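Local structure of development-specific protein S (Myxococcus xanthus, 1NPS) at residues Thr4-Asn8 against Glu9-Gly13; Ile50-Asn54 against Asp55-Gly59. The protein is induced during fruiting body formation and assembles on the myxospore surface in the presence of calcium, this chain being its calcium-binding N-terminal domain. All coordinates share one frame; numbering follows the deposited sequence.

Contact 1 of 2, residues Thr4-Asn8 against Glu9-Gly13; sequences TVFYN and EDFQG. With CA (calcium ion), chain B.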
ATOM      1  N   THR A   4      -0.047  -5.688  -4.417  1.00  5.31           N
ATOM      2  CA  THR A   4       1.245  -6.189  -3.962  1.00  5.47           C
ATOM      3  C   THR A   4       2.129  -4.960  -3.721  1.00  5.54           C
ATOM      4  O   THR A   4       2.227  -4.082  -4.580  1.00  5.76           O
ATOM      5  CB  THR A   4       1.895  -7.153  -4.989  1.00  6.10           C
ATOM      6  OG1 THR A   4       0.915  -8.096  -5.449  1.00  6.72           O
ATOM      7  CG2 THR A   4       3.014  -7.928  -4.339  1.00  5.52           C
ATOM      8  N   VAL A   5       2.636  -4.833  -2.499  1.00  4.73           N
ATOM      9  CA  VAL A   5       3.495  -3.716  -2.126  1.00  5.26           C
ATOM     10  C   VAL A   5       4.962  -4.120  -2.157  1.00  5.42           C
ATOM     11  O   VAL A   5       5.326  -5.198  -1.672  1.00  6.76           O
ATOM     12  CB  VAL A   5       3.115  -3.167  -0.728  1.00  5.02           C
ATOM     13  CG1 VAL A   5       1.671  -2.646  -0.748  1.00  5.21           C
ATOM     14  CG2 VAL A   5       3.278  -4.246   0.338  1.00  4.78           C
ATOM     15  N   PHE A   6       5.807  -3.228  -2.667  1.00  6.14           N
ATOM     16  CA  PHE A   6       7.240  -3.500  -2.799  1.00  6.15           C
ATOM     17  C   PHE A   6       8.105  -2.557  -1.970  1.00  7.04           C
ATOM     18  O   PHE A   6       7.738  -1.394  -1.743  1.00  6.30           O
ATOM     19  CB  PHE A   6       7.660  -3.412  -4.273  1.00  5.37           C
ATOM     20  CG  PHE A   6       7.024  -4.454  -5.148  1.00  5.48           C
ATOM     21  CD1 PHE A   6       5.757  -4.249  -5.688  1.00  5.69           C
ATOM     22  CD2 PHE A   6       7.683  -5.657  -5.410  1.00  6.29           C
ATOM     23  CE1 PHE A   6       5.150  -5.223  -6.476  1.00  5.96           C
ATOM     24  CE2 PHE A   6       7.090  -6.628  -6.192  1.00  5.10           C
ATOM     25  CZ  PHE A   6       5.815  -6.413  -6.725  1.00  5.90           C
ATOM     26  N   TYR A   7       9.240  -3.063  -1.485  1.00  8.00           N
ATOM     27  CA  TYR A   7      10.149  -2.235  -0.689  1.00  9.86           C
ATOM     28  C   TYR A   7      10.898  -1.175  -1.491  1.00  8.98           C
ATOM     29  O   TYR A   7      11.215  -0.106  -0.955  1.00  7.96           O
ATOM     30  CB  TYR A   7      11.126  -3.101   0.104  1.00 14.43           C
ATOM     31  CG  TYR A   7      10.615  -3.460   1.485  1.00 18.72           C
ATOM     32  CD1 TYR A   7       9.253  -3.726   1.705  1.00 20.51           C
ATOM     33  CD2 TYR A   7      11.483  -3.509   2.576  1.00 19.96           C
ATOM     34  CE1 TYR A   7       8.773  -4.027   2.977  1.00 21.04           C
ATOM     35  CE2 TYR A   7      11.014  -3.808   3.854  1.00 21.60           C
ATOM     36  CZ  TYR A   7       9.658  -4.065   4.048  1.00 22.36           C
ATOM     37  OH  TYR A   7       9.192  -4.344   5.317  1.00 21.62           O
ATOM     38  N   ASN A   8      11.142  -1.452  -2.771  1.00  7.82           N
ATOM     39  CA  ASN A   8      11.833  -0.519  -3.662  1.00  8.45           C
ATOM     40  C   ASN A   8      10.962  -0.154  -4.862  1.00  8.53           C
ATOM     41  O   ASN A   8       9.962  -0.826  -5.149  1.00  7.02           O
ATOM     42  CB  ASN A   8      13.161  -1.100  -4.156  1.00 11.24           C
ATOM     43  CG  ASN A   8      14.138  -1.388  -3.025  1.00 12.94           C
ATOM     44  OD1 ASN A   8      14.734  -2.463  -2.969  1.00 16.57           O
ATOM     45  ND2 ASN A   8      14.294  -0.435  -2.109  1.00 16.45           N
ATOM     46  N   GLU A   9      11.316   0.942  -5.525  1.00  7.52           N
ATOM     47  CA  GLU A   9      10.586   1.414  -6.703  1.00  8.49           C
ATOM     48  C   GLU A   9      10.665   0.444  -7.893  1.00  8.15           C
ATOM     49  O   GLU A   9      11.482  -0.472  -7.911  1.00  6.45           O
ATOM     50  CB  GLU A   9      11.092   2.809  -7.116  1.00  9.24           C
ATOM     51  CG  GLU A   9      10.764   3.904  -6.095  1.00 10.92           C
ATOM     52  CD  GLU A   9      11.099   5.314  -6.559  1.00 12.21           C
ATOM     53  OE1 GLU A   9      11.983   5.492  -7.421  1.00 13.30           O
ATOM     54  OE2 GLU A   9      10.472   6.263  -6.047  1.00 14.81           O
ATOM     55  N   ASP A  10       9.791   0.652  -8.878  1.00  9.51           N
ATOM     56  CA  ASP A  10       9.739  -0.174 -10.087  1.00 10.32           C
ATOM     57  C   ASP A  10       9.521  -1.650  -9.790  1.00  9.11           C
ATOM     58  O   ASP A  10      10.076  -2.506 -10.452  1.00  6.92           O
ATOM     59  CB  ASP A  10      11.018   0.007 -10.918  1.00 14.04           C
ATOM     60  CG  ASP A  10      11.261   1.459 -11.312  1.00 18.08           C
ATOM     61  OD1 ASP A  10      10.277   2.187 -11.576  1.00 20.84           O
ATOM     62  OD2 ASP A  10      12.435   1.873 -11.358  1.00 19.72           O
ATOM     63  N   PHE A  11       8.728  -1.927  -8.763  1.00  9.80           N
ATOM     64  CA  PHE A  11       8.401  -3.290  -8.353  1.00 10.14           C
ATOM     65  C   PHE A  11       9.620  -4.189  -8.060  1.00 10.34           C
ATOM     66  O   PHE A  11       9.689  -5.325  -8.524  1.00  8.74           O
ATOM     67  CB  PHE A  11       7.480  -3.939  -9.408  1.00 10.71           C
ATOM     68  CG  PHE A  11       6.429  -2.994  -9.967  1.00 11.37           C
ATOM     69  CD1 PHE A  11       5.626  -2.229  -9.121  1.00  9.92           C
ATOM     70  CD2 PHE A  11       6.278  -2.837 -11.345  1.00 11.70           C
ATOM     71  CE1 PHE A  11       4.698  -1.326  -9.642  1.00 10.30           C
ATOM     72  CE2 PHE A  11       5.347  -1.929 -11.864  1.00 11.09           C
ATOM     73  CZ  PHE A  11       4.564  -1.177 -11.009  1.00  9.32           C
ATOM     74  N   GLN A  12      10.561  -3.692  -7.263  1.00  9.39           N
ATOM     75  CA  GLN A  12      11.747  -4.480  -6.918  1.00 10.32           C
ATOM     76  C   GLN A  12      11.785  -4.721  -5.420  1.00  9.01           C
ATOM     77  O   GLN A  12      11.056  -4.089  -4.678  1.00  9.77           O
ATOM     78  CB  GLN A  12      13.025  -3.744  -7.326  1.00 12.73           C
ATOM     79  CG  GLN A  12      13.188  -3.516  -8.812  1.00 15.38           C
ATOM     80  CD  GLN A  12      13.971  -4.621  -9.475  1.00 17.68           C
ATOM     81  OE1 GLN A  12      15.122  -4.875  -9.122  1.00 22.02           O
ATOM     82  NE2 GLN A  12      13.366  -5.275 -10.452  1.00 20.72           N
ATOM     83  N   GLY A  13      12.662  -5.610  -4.976  1.00  8.48           N
ATOM     84  CA  GLY A  13      12.786  -5.893  -3.558  1.00  7.50           C
ATOM     85  C   GLY A  13      11.673  -6.692  -2.905  1.00  7.71           C
ATOM     86  O   GLY A  13      10.799  -7.233  -3.569  1.00  6.90           O
TER
HETATM   87 CA    CA B  90      11.021   1.661   0.065  1.00 16.85          CA
HETATM   88  O   HOH W   1      12.303   1.252   0.897  1.00 42.48           O

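Contact 2 of 2, residues Ile50-Asn54 against Asp55-Gly59; sequences ILYQN and DGFAG. With CA (calcium ion), chain C.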
ATOM      1  N   ILE A  50      -5.702   2.966  -0.555  1.00  8.70           N
ATOM      2  CA  ILE A  50      -5.495   4.329  -0.080  1.00  7.65           C
ATOM      3  C   ILE A  50      -4.317   4.192   0.881  1.00  6.54           C
ATOM      4  O   ILE A  50      -4.401   3.442   1.859  1.00  6.79           O
ATOM      5  CB  ILE A  50      -6.710   4.912   0.670  1.00  6.86           C
ATOM      6  CG1 ILE A  50      -7.963   4.818  -0.202  1.00  7.37           C
ATOM      7  CG2 ILE A  50      -6.433   6.387   1.002  1.00  5.24           C
ATOM      8  CD1 ILE A  50      -9.272   5.181   0.495  1.00  8.78           C
ATOM      9  N   LEU A  51      -3.195   4.820   0.540  1.00  4.84           N
ATOM     10  CA  LEU A  51      -1.997   4.766   1.372  1.00  5.48           C
ATOM     11  C   LEU A  51      -1.960   6.042   2.226  1.00  4.99           C
ATOM     12  O   LEU A  51      -2.184   7.140   1.718  1.00  6.63           O
ATOM     13  CB  LEU A  51      -0.752   4.652   0.489  1.00  5.86           C
ATOM     14  CG  LEU A  51      -0.843   3.683  -0.693  1.00  7.10           C
ATOM     15  CD1 LEU A  51       0.495   3.652  -1.408  1.00  8.38           C
ATOM     16  CD2 LEU A  51      -1.246   2.294  -0.243  1.00  6.81           C
ATOM     17  N   TYR A  52      -1.741   5.884   3.523  1.00  4.93           N
ATOM     18  CA  TYR A  52      -1.729   7.005   4.466  1.00  3.95           C
ATOM     19  C   TYR A  52      -0.367   7.196   5.085  1.00  3.49           C
ATOM     20  O   TYR A  52       0.317   6.227   5.399  1.00  4.38           O
ATOM     21  CB  TYR A  52      -2.739   6.761   5.600  1.00  2.36           C
ATOM     22  CG  TYR A  52      -4.167   6.545   5.157  1.00  2.32           C
ATOM     23  CD1 TYR A  52      -5.038   7.614   5.006  1.00  3.87           C
ATOM     24  CD2 TYR A  52      -4.651   5.266   4.904  1.00  3.35           C
ATOM     25  CE1 TYR A  52      -6.354   7.413   4.616  1.00  4.18           C
ATOM     26  CE2 TYR A  52      -5.952   5.054   4.517  1.00  3.77           C
ATOM     27  CZ  TYR A  52      -6.802   6.128   4.371  1.00  4.80           C
ATOM     28  OH  TYR A  52      -8.093   5.912   3.949  1.00  6.22           O
ATOM     29  N   GLN A  53       0.016   8.448   5.300  1.00  5.66           N
ATOM     30  CA  GLN A  53       1.304   8.764   5.903  1.00  7.28           C
ATOM     31  C   GLN A  53       1.285   8.508   7.405  1.00  7.00           C
ATOM     32  O   GLN A  53       2.316   8.258   8.025  1.00  8.56           O
ATOM     33  CB  GLN A  53       1.654  10.222   5.626  1.00 10.35           C
ATOM     34  CG  GLN A  53       3.071  10.615   6.024  1.00 14.09           C
ATOM     35  CD  GLN A  53       3.572  11.802   5.218  1.00 17.16           C
ATOM     36  OE1 GLN A  53       3.973  11.652   4.054  1.00 18.20           O
ATOM     37  NE2 GLN A  53       3.512  12.993   5.808  1.00 18.41           N
ATOM     38  N   ASN A  54       0.104   8.622   8.000  1.00  8.47           N
ATOM     39  CA  ASN A  54      -0.046   8.390   9.438  1.00  9.02           C
ATOM     40  C   ASN A  54      -0.822   7.103   9.717  1.00  7.64           C
ATOM     41  O   ASN A  54      -1.605   6.642   8.895  1.00  6.17           O
ATOM     42  CB  ASN A  54      -0.784   9.556  10.125  1.00  9.78           C
ATOM     43  CG  ASN A  54      -0.037  10.874  10.041  1.00 11.68           C
ATOM     44  OD1 ASN A  54       1.184  10.914   9.889  1.00 14.23           O
ATOM     45  ND2 ASN A  54      -0.773  11.966  10.176  1.00 13.29           N
ATOM     46  N   ASP A  55      -0.573   6.526  10.883  1.00  7.32           N
ATOM     47  CA  ASP A  55      -1.280   5.331  11.319  1.00  8.12           C
ATOM     48  C   ASP A  55      -2.730   5.791  11.554  1.00  8.17           C
ATOM     49  O   ASP A  55      -2.999   6.988  11.662  1.00  7.85           O
ATOM     50  CB  ASP A  55      -0.652   4.836  12.633  1.00  7.94           C
ATOM     51  CG  ASP A  55      -1.113   3.433  13.037  1.00  9.35           C
ATOM     52  OD1 ASP A  55      -1.812   2.757  12.251  1.00  7.72           O
ATOM     53  OD2 ASP A  55      -0.761   3.015  14.161  1.00  8.21           O
ATOM     54  N   GLY A  56      -3.667   4.857  11.618  1.00  8.75           N
ATOM     55  CA  GLY A  56      -5.045   5.244  11.858  1.00  8.01           C
ATOM     56  C   GLY A  56      -5.775   5.844  10.673  1.00  7.89           C
ATOM     57  O   GLY A  56      -6.758   6.583  10.855  1.00  9.23           O
ATOM     58  N   PHE A  57      -5.289   5.574   9.465  1.00  5.17           N
ATOM     59  CA  PHE A  57      -5.948   6.057   8.256  1.00  6.11           C
ATOM     60  C   PHE A  57      -6.117   7.580   8.225  1.00  5.88           C
ATOM     61  O   PHE A  57      -7.171   8.093   7.882  1.00  5.41           O
ATOM     62  CB  PHE A  57      -7.308   5.340   8.106  1.00  5.09           C
ATOM     63  CG  PHE A  57      -7.246   3.869   8.460  1.00  6.17           C
ATOM     64  CD1 PHE A  57      -6.566   2.977   7.635  1.00  5.13           C
ATOM     65  CD2 PHE A  57      -7.756   3.407   9.670  1.00  4.27           C
ATOM     66  CE1 PHE A  57      -6.379   1.648   8.012  1.00  6.14           C
ATOM     67  CE2 PHE A  57      -7.578   2.094  10.057  1.00  5.52           C
ATOM     68  CZ  PHE A  57      -6.881   1.206   9.222  1.00  5.35           C
ATOM     69  N   ALA A  58      -5.063   8.299   8.569  1.00  6.39           N
ATOM     70  CA  ALA A  58      -5.124   9.749   8.572  1.00  6.54           C
ATOM     71  C   ALA A  58      -3.881  10.337   7.934  1.00  7.14           C
ATOM     72  O   ALA A  58      -2.919   9.620   7.672  1.00  5.07           O
ATOM     73  CB  ALA A  58      -5.256  10.249   9.998  1.00  6.42           C
ATOM     74  N   GLY A  59      -3.927  11.643   7.671  1.00  8.40           N
ATOM     75  CA  GLY A  59      -2.796  12.365   7.109  1.00  9.83           C
ATOM     76  C   GLY A  59      -2.806  12.537   5.609  1.00  9.98           C
ATOM     77  O   GLY A  59      -3.851  12.433   4.953  1.00 11.41           O
TER
HETATM   78 CA    CA C 145       4.449   7.136   8.134  1.00 17.16          CA
HETATM   79  O   HOH W   2       3.720   6.561   6.908  1.00 43.10           O
HETATM   80  O   HOH W   3       4.628   7.574   9.790  1.00 60.70           O
HETATM   81  O   HOH W   4       5.406   8.880   7.711  1.00 20.87           O

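Contact 1 of 2, residues Thr4-Asn8 against Glu9-Gly13
Phe6 and Phe11 carry the apolar side of this hairpin fold. Phe11 lays its backbone and CB over one face of the Phe6 ring: CB stands 3.9 Å from the ring centroid, 9° off the normal, a CH-pi contact, and the carbonyl carbon C of Phe11 comes 3.6 Å from CD2 of Phe6. The two rings meet obliquely, their planes 55° apart, with Phe6 CD1 near the edge of the Phe11 ring. With CG beside its backbone N (chi1 -64°), Phe6 turns its ring under the returning chain. Nearer the backbone, Phe6 CB touches Gln12 O at 3.5 Å.

One backbone hydrogen bond spans the fold, from Asn8 N to Gln12 O at 3.3 Å, the donor lying well above the carbonyl plane. Beyond it, Asn8 OD1 rests 4.0 Å from CA of Gly13, which has positive phi. Ser40 OG bonds both Asn8 O and Phe11 N and so ties the two arms to strand 40-42.

Tyr7 O, at the corner, binds a calcium ion together with Thr37, Ser39 and Asn76. A folded hairpin with an aromatic residue packed under it and a later serine bound to it is the signature of the beta/gamma-crystallin Greek key.

Contact 2 of 2, residues Ile50-Asn54 against Asp55-Gly59
The Tyr52 ring lies beneath the backbone of Phe57, whose CA sits over the ring centre in a CH-pi contact, 3.5 Å from the centroid and 8° off the normal. Alongside, Phe57 O approaches Tyr52 CE1 at 3.4 Å. The rings form an offset edge-to-face pair with planes at 80°, the edge of Phe57 turned to the face of Tyr52 and its CD1 3.8 Å from Tyr52 CE2. The backbone sets Phe57 CB near Tyr52 CE2, and a chi1 of -41°, with CG beside the backbone N, brings CD1 there as well.

Among polar contacts, Asn54 N donates to Ala58 O at 3.2 Å, moderately bent, and the Asn54 side chain continues past that carbonyl until ND2 lies 3.7 Å from Gly59 CA. At the tip, Gly56 N bonds Asp55 OD1 at 2.9 Å from above the carboxylate plane; Arg25 N is a second donor to this oxygen.

Gln53 O ligates a calcium ion shared with Asn36 and Ser79. The hairpin joins strand 47-52 to strand 61-64, while strand 80-85 lies along the other edge of 47-52: its Ser80 OG bonds Asn54 O and Phe57 N, and its Arg82 touches both aromatic side chains.

In the fold
From the N terminus, strand 3-6 runs into contact 1, which closes the short loop leading to strand 15-18 in the first Greek key. Contact 2 closes the equivalent loop of the second motif, between strands 47-52 and 61-64. The contacts follow in series, neither nesting nor crossing, on opposite sides of the chain's centre with centres about 19 Å apart. Each loop is held by a serine at the start of its sheet partner, 40-42 or 80-85. The calcium sites join the motifs crosswise: Asn76 of the second motif supplies a ligand to the site at Thr4-Gly13, and Asn36 of the first supplies one to the site at Ile50-Gly59.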